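Local coordinates for purine nucleoside phosphorylase (Grouper iridovirus, PDB 3KHS), which probably catalyses the phosphorolysis of purine nucleosides to the free base and ribose 1-phosphate in the purine salvage pathway, at residues F95-F100 with I223-G228; V108-A113 with A219-V224. All coordinates share one frame; numbering follows the deposited sequence.

Contact 1: residues F95-F100 with I223-G228; sequences FPMRVF and IVAKHG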
loop_
_atom_site.group_PDB
_atom_site.type_symbol
_atom_site.label_atom_id
_atom_site.label_comp_id
_atom_site.label_asym_id
_atom_site.label_seq_id
_atom_site.Cartn_x
_atom_site.Cartn_y
_atom_site.Cartn_z
ATOM N N PHE B 95 -5.896 -14.879 11.178
ATOM C CA PHE B 95 -6.984 -15.788 11.541
ATOM C C PHE B 95 -6.701 -16.435 12.904
ATOM O O PHE B 95 -7.602 -16.618 13.713
ATOM C CB PHE B 95 -7.172 -16.875 10.470
ATOM C CG PHE B 95 -8.252 -17.864 10.796
ATOM C CD1 PHE B 95 -9.586 -17.476 10.816
ATOM C CD2 PHE B 95 -7.927 -19.170 11.150
ATOM C CE1 PHE B 95 -10.594 -18.359 11.185
ATOM C CE2 PHE B 95 -8.910 -20.061 11.522
ATOM C CZ PHE B 95 -10.255 -19.662 11.541
ATOM N N PRO B 96 -5.438 -16.793 13.171
ATOM C CA PRO B 96 -5.144 -17.411 14.473
ATOM C C PRO B 96 -5.463 -16.470 15.649
ATOM O O PRO B 96 -5.782 -16.929 16.743
ATOM C CB PRO B 96 -3.659 -17.769 14.364
ATOM C CG PRO B 96 -3.466 -18.009 12.878
ATOM C CD PRO B 96 -4.272 -16.862 12.270
ATOM N N MET B 97 -5.396 -15.158 15.433
ATOM C CA MET B 97 -5.735 -14.224 16.508
ATOM C C MET B 97 -7.231 -14.276 16.786
ATOM O O MET B 97 -7.669 -14.102 17.936
ATOM C CB MET B 97 -5.377 -12.768 16.172
ATOM C CG MET B 97 -3.911 -12.404 16.347
ATOM S SD MET B 97 -3.245 -12.728 17.964
ATOM C CE MET B 97 -2.403 -14.316 17.677
ATOM N N ARG B 98 -8.020 -14.474 15.733
ATOM C CA ARG B 98 -9.456 -14.559 15.915
ATOM C C ARG B 98 -9.735 -15.874 16.657
ATOM O O ARG B 98 -10.599 -15.931 17.526
ATOM C CB ARG B 98 -10.167 -14.490 14.560
ATOM C CG ARG B 98 -10.060 -13.123 13.907
ATOM C CD ARG B 98 -10.887 -13.008 12.623
ATOM N NE ARG B 98 -10.844 -11.655 12.050
ATOM C CZ ARG B 98 -9.816 -11.155 11.353
ATOM N NH1 ARG B 98 -8.748 -11.890 11.133
ATOM N NH2 ARG B 98 -9.858 -9.915 10.877
ATOM N N VAL B 99 -8.970 -16.913 16.335
ATOM C CA VAL B 99 -9.118 -18.200 17.008
ATOM C C VAL B 99 -8.769 -18.025 18.506
ATOM O O VAL B 99 -9.507 -18.479 19.380
ATOM C CB VAL B 99 -8.211 -19.259 16.338
ATOM C CG1 VAL B 99 -8.179 -20.524 17.133
ATOM C CG2 VAL B 99 -8.707 -19.541 14.910
ATOM N N PHE B 100 -7.646 -17.369 18.794
ATOM C CA PHE B 100 -7.254 -17.108 20.174
ATOM C C PHE B 100 -8.436 -16.514 20.925
ATOM O O PHE B 100 -8.763 -16.962 22.007
ATOM C CB PHE B 100 -6.096 -16.106 20.240
ATOM C CG PHE B 100 -4.724 -16.743 20.244
ATOM C CD1 PHE B 100 -4.518 -17.992 19.692
ATOM C CD2 PHE B 100 -3.639 -16.055 20.741
ATOM C CE1 PHE B 100 -3.272 -18.534 19.632
ATOM C CE2 PHE B 100 -2.362 -16.593 20.687
ATOM C CZ PHE B 100 -2.177 -17.825 20.134
ATOM N N ILE B 223 -3.608 -5.584 15.823
ATOM C CA ILE B 223 -4.769 -4.788 15.447
ATOM C C ILE B 223 -6.014 -5.663 15.652
ATOM O O ILE B 223 -7.021 -5.216 16.174
ATOM C CB ILE B 223 -4.760 -4.382 13.959
ATOM C CG1 ILE B 223 -3.676 -3.336 13.698
ATOM C CG2 ILE B 223 -6.158 -3.865 13.560
ATOM C CD1 ILE B 223 -3.545 -3.000 12.217
ATOM N N VAL B 224 -5.927 -6.910 15.209
ATOM C CA VAL B 224 -7.028 -7.849 15.311
ATOM C C VAL B 224 -7.265 -8.280 16.766
ATOM O O VAL B 224 -8.399 -8.332 17.217
ATOM C CB VAL B 224 -6.755 -9.052 14.414
ATOM C CG1 VAL B 224 -7.800 -10.130 14.652
ATOM C CG2 VAL B 224 -6.719 -8.585 12.944
ATOM N N ALA B 225 -6.196 -8.564 17.492
ATOM C CA ALA B 225 -6.292 -8.952 18.886
ATOM C C ALA B 225 -7.023 -7.842 19.670
ATOM O O ALA B 225 -8.009 -8.081 20.378
ATOM C CB ALA B 225 -4.891 -9.139 19.439
ATOM N N LYS B 226 -6.529 -6.620 19.514
ATOM C CA LYS B 226 -7.078 -5.462 20.207
ATOM C C LYS B 226 -8.542 -5.296 19.897
ATOM O O LYS B 226 -9.347 -4.988 20.770
ATOM C CB LYS B 226 -6.351 -4.192 19.789
ATOM C CG LYS B 226 -6.582 -3.016 20.736
ATOM C CD LYS B 226 -6.013 -3.310 22.121
ATOM C CE LYS B 226 -6.675 -2.439 23.156
ATOM N NZ LYS B 226 -6.468 -1.009 22.849
ATOM N N HIS B 227 -8.878 -5.487 18.631
ATOM C CA HIS B 227 -10.237 -5.358 18.176
ATOM C C HIS B 227 -11.100 -6.436 18.816
ATOM O O HIS B 227 -12.276 -6.217 19.061
ATOM C CB HIS B 227 -10.259 -5.453 16.651
ATOM C CG HIS B 227 -11.625 -5.651 16.067
ATOM N ND1 HIS B 227 -12.210 -6.894 15.949
ATOM C CD2 HIS B 227 -12.523 -4.762 15.573
ATOM C CE1 HIS B 227 -13.409 -6.763 15.404
ATOM N NE2 HIS B 227 -13.622 -5.479 15.167
ATOM N N GLY B 228 -10.495 -7.591 19.093
ATOM C CA GLY B 228 -11.210 -8.698 19.698
ATOM C C GLY B 228 -11.218 -8.635 21.209
ATOM O O GLY B 228 -11.433 -9.633 21.875
#
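Val-224 presents both its methyl groups to helix 95-102, and the side chains of Met-97 and Arg-98 receive them. CG1 stands anti to the backbone N (chi1 172°), which sends this branch straight across the interface to a place between the two: it lies 3.8 Å from CG of Arg-98 and 3.9 Å from CB of Met-97. The arginine runs extended from CG to NE, at about a right angle to the valine, and then turns at its last torsion (chi4 77°). The turn lays the flat guanidinium over the valine, CG1 sitting 4.0 Å above the plane over the centre of the group, while CG2 comes 4.0 Å from NH2. NH2 and NH1 have their hydrogen-bond partners away from the valine, in the carbonyl O of Pro-143 and OG1 of Thr-94, which probably steadies the plane.

The axes of the two short helical segments come within 8.9 Å and run 24° from parallel, which makes them close neighbours among the helices that pack around the central mixed sheet of the alpha/beta phosphorylase fold. Met-97 sets out toward helix 219-227 but bends at chi2 and chi3, so that CB and SD stay in the interface while CE leaves it. SD passes 4.2 Å from CB of Ala-225, and CE doubles back over a face of the Phe-100 ring, 3.7 Å above its plane and offset toward the rim. Met-97 and Phe-100 also touch Met-78 of strand 73-79.

Contact 2: residues V108-A113 with A219-V224; sequences VVLTNA and APETIV. With PO4 (phosphate ion), chain G.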
loop_
_atom_site.group_PDB
_atom_site.type_symbol
_atom_site.label_atom_id
_atom_site.label_comp_id
_atom_site.label_asym_id
_atom_site.label_seq_id
_atom_site.Cartn_x
_atom_site.Cartn_y
_atom_site.Cartn_z
ATOM N N VAL B 108 -2.442 -11.564 25.035
ATOM C CA VAL B 108 -1.588 -12.184 24.030
ATOM C C VAL B 108 -0.170 -11.589 24.091
ATOM O O VAL B 108 0.008 -10.369 24.093
ATOM C CB VAL B 108 -2.170 -11.999 22.616
ATOM C CG1 VAL B 108 -1.188 -12.532 21.556
ATOM C CG2 VAL B 108 -3.518 -12.716 22.504
ATOM N N VAL B 109 0.835 -12.458 24.170
ATOM C CA VAL B 109 2.235 -12.024 24.223
ATOM C C VAL B 109 2.869 -12.430 22.878
ATOM O O VAL B 109 3.012 -13.628 22.584
ATOM C CB VAL B 109 3.020 -12.733 25.359
ATOM C CG1 VAL B 109 4.476 -12.234 25.376
ATOM C CG2 VAL B 109 2.365 -12.481 26.735
ATOM N N LEU B 110 3.247 -11.433 22.079
ATOM C CA LEU B 110 3.849 -11.654 20.762
ATOM C C LEU B 110 5.351 -11.375 20.773
ATOM O O LEU B 110 5.820 -10.476 21.457
ATOM C CB LEU B 110 3.244 -10.708 19.716
ATOM C CG LEU B 110 1.775 -10.344 19.406
ATOM C CD1 LEU B 110 1.158 -11.345 18.492
ATOM C CD2 LEU B 110 0.990 -10.172 20.681
ATOM N N THR B 111 6.097 -12.143 20.000
ATOM C CA THR B 111 7.528 -11.945 19.873
ATOM C C THR B 111 7.852 -11.963 18.378
ATOM O O THR B 111 7.078 -12.514 17.575
ATOM C CB THR B 111 8.323 -13.072 20.543
ATOM O OG1 THR B 111 8.036 -14.315 19.888
ATOM C CG2 THR B 111 7.992 -13.151 22.024
ATOM N N ASN B 112 8.970 -11.340 18.004
ATOM C CA ASN B 112 9.406 -11.341 16.611
ATOM C C ASN B 112 10.869 -10.962 16.569
ATOM O O ASN B 112 11.439 -10.526 17.571
ATOM C CB ASN B 112 8.595 -10.363 15.766
ATOM C CG ASN B 112 8.789 -8.906 16.175
ATOM O OD1 ASN B 112 9.915 -8.439 16.337
ATOM N ND2 ASN B 112 7.691 -8.174 16.305
ATOM N N ALA B 113 11.477 -11.165 15.412
ATOM C CA ALA B 113 12.867 -10.812 15.183
ATOM C C ALA B 113 12.735 -9.588 14.279
ATOM O O ALA B 113 11.945 -9.606 13.329
ATOM C CB ALA B 113 13.589 -11.943 14.453
ATOM N N ALA B 219 2.156 -6.288 13.822
ATOM C CA ALA B 219 1.189 -5.195 13.804
ATOM C C ALA B 219 -0.219 -5.599 13.391
ATOM O O ALA B 219 -1.181 -5.221 14.056
ATOM C CB ALA B 219 1.685 -4.048 12.890
ATOM N N PRO B 220 -0.371 -6.332 12.258
ATOM C CA PRO B 220 -1.726 -6.707 11.890
ATOM C C PRO B 220 -2.327 -7.652 12.923
ATOM O O PRO B 220 -3.529 -7.642 13.122
ATOM C CB PRO B 220 -1.566 -7.354 10.496
ATOM C CG PRO B 220 -0.217 -7.899 10.553
ATOM C CD PRO B 220 0.565 -6.769 11.214
ATOM N N GLU B 221 -1.501 -8.458 13.577
ATOM C CA GLU B 221 -2.005 -9.373 14.583
ATOM C C GLU B 221 -2.513 -8.634 15.828
ATOM O O GLU B 221 -3.540 -9.017 16.402
ATOM C CB GLU B 221 -0.933 -10.373 14.975
ATOM C CG GLU B 221 -0.604 -11.383 13.887
ATOM C CD GLU B 221 0.869 -11.739 13.903
ATOM O OE1 GLU B 221 1.661 -11.062 13.204
ATOM O OE2 GLU B 221 1.242 -12.676 14.640
ATOM N N THR B 222 -1.816 -7.583 16.248
ATOM C CA THR B 222 -2.265 -6.834 17.424
ATOM C C THR B 222 -3.468 -5.963 17.085
ATOM O O THR B 222 -4.264 -5.628 17.958
ATOM C CB THR B 222 -1.142 -5.939 18.021
ATOM O OG1 THR B 222 -0.752 -4.937 17.060
ATOM C CG2 THR B 222 0.061 -6.797 18.381
ATOM N N ILE B 223 -3.608 -5.584 15.823
ATOM C CA ILE B 223 -4.769 -4.788 15.447
ATOM C C ILE B 223 -6.014 -5.663 15.652
ATOM O O ILE B 223 -7.021 -5.216 16.174
ATOM C CB ILE B 223 -4.760 -4.382 13.959
ATOM C CG1 ILE B 223 -3.676 -3.336 13.698
ATOM C CG2 ILE B 223 -6.158 -3.865 13.560
ATOM C CD1 ILE B 223 -3.545 -3.000 12.217
ATOM N N VAL B 224 -5.927 -6.910 15.209
ATOM C CA VAL B 224 -7.028 -7.849 15.311
ATOM C C VAL B 224 -7.265 -8.280 16.766
ATOM O O VAL B 224 -8.399 -8.332 17.217
ATOM C CB VAL B 224 -6.755 -9.052 14.414
ATOM C CG1 VAL B 224 -7.800 -10.130 14.652
ATOM C CG2 VAL B 224 -6.719 -8.585 12.944
HETATM P P PO4 G . 8.957 -12.605 12.586
HETATM O O1 PO4 G . 9.617 -12.867 13.893
HETATM O O2 PO4 G . 7.741 -13.469 12.454
HETATM O O3 PO4 G . 8.537 -11.175 12.505
HETATM O O4 PO4 G . 9.913 -12.906 11.487
#
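Leu-110 and Thr-222 each place a side-chain carbon anti to the carbonyl carbon, and these carbons meet between strand 107-116 and helix 219-227. In Leu-110 a chi1 of -47° puts CG there, and CG approaches CG2 of Thr-222 to 4.1 Å, with CD2 almost as near. In the threonine a chi1 of 63° turns the methyl to the strand and leaves OG1 between the backbone N and the carbonyl carbon. There OG1 is hydrogen-bonded with the phenolic OH of Tyr-163, and O of Ala-219 also lies within reach of OG1 at 3.0 Å. The residue therefore divides its two branches, the methyl to the leucine and the hydroxyl to polar partners away from the strand.

Glu-221 approaches the same leucine from the preceding position of the helix. Its chain bends at chi2, and OE2 comes to 4.1 Å from Leu-110 CD1, a plain van der Waals contact. The buried carboxylate forms a salt bridge from OE2 to NE of Arg-81, which probably offsets its charge.

Ala-113 N, further along the strand, donates to O1 of the phosphate ion over 2.9 Å, with an N-H...O angle of 154°, and CB of Asn-112 lies 3.3 Å from that same oxygen. Ser-30, His-83 and Ser-217 also bind the ion, and the arginine that pairs with Glu-221 hydrogen-bonds it through NH1. Although this ion probably came from the crystallisation liquor, a strand amide, hydroxyls, an arginine and a histidine gathered around it are consistent with the phosphate-binding site of a purine nucleoside phosphorylase.

Overall arrangement
Contacts 1 and 2 lie about 9 Å apart, centre to centre, and share Ile-223 and Val-224 of helix 219-227, which packs on helix 95-102 in one and on strand 107-116 in the other. The helix 95-102 and the strand are consecutive in the chain and also touch directly: CD2 of Phe-100 is 3.8 Å from CG2 of Val-108, and SD of Met-97 is 4.1 Å from CG1 of Val-108. Met-97 reaches the shared helix again, its CG lying 3.4 Å from O of Glu-221. The three elements thus touch pairwise. Contact 1 is about 11 Å from the chain centre against about 3 Å for contact 2, centre to centre, and contact 2 adjoins the phosphate ion, to which segment 108-113 donates a backbone N-H.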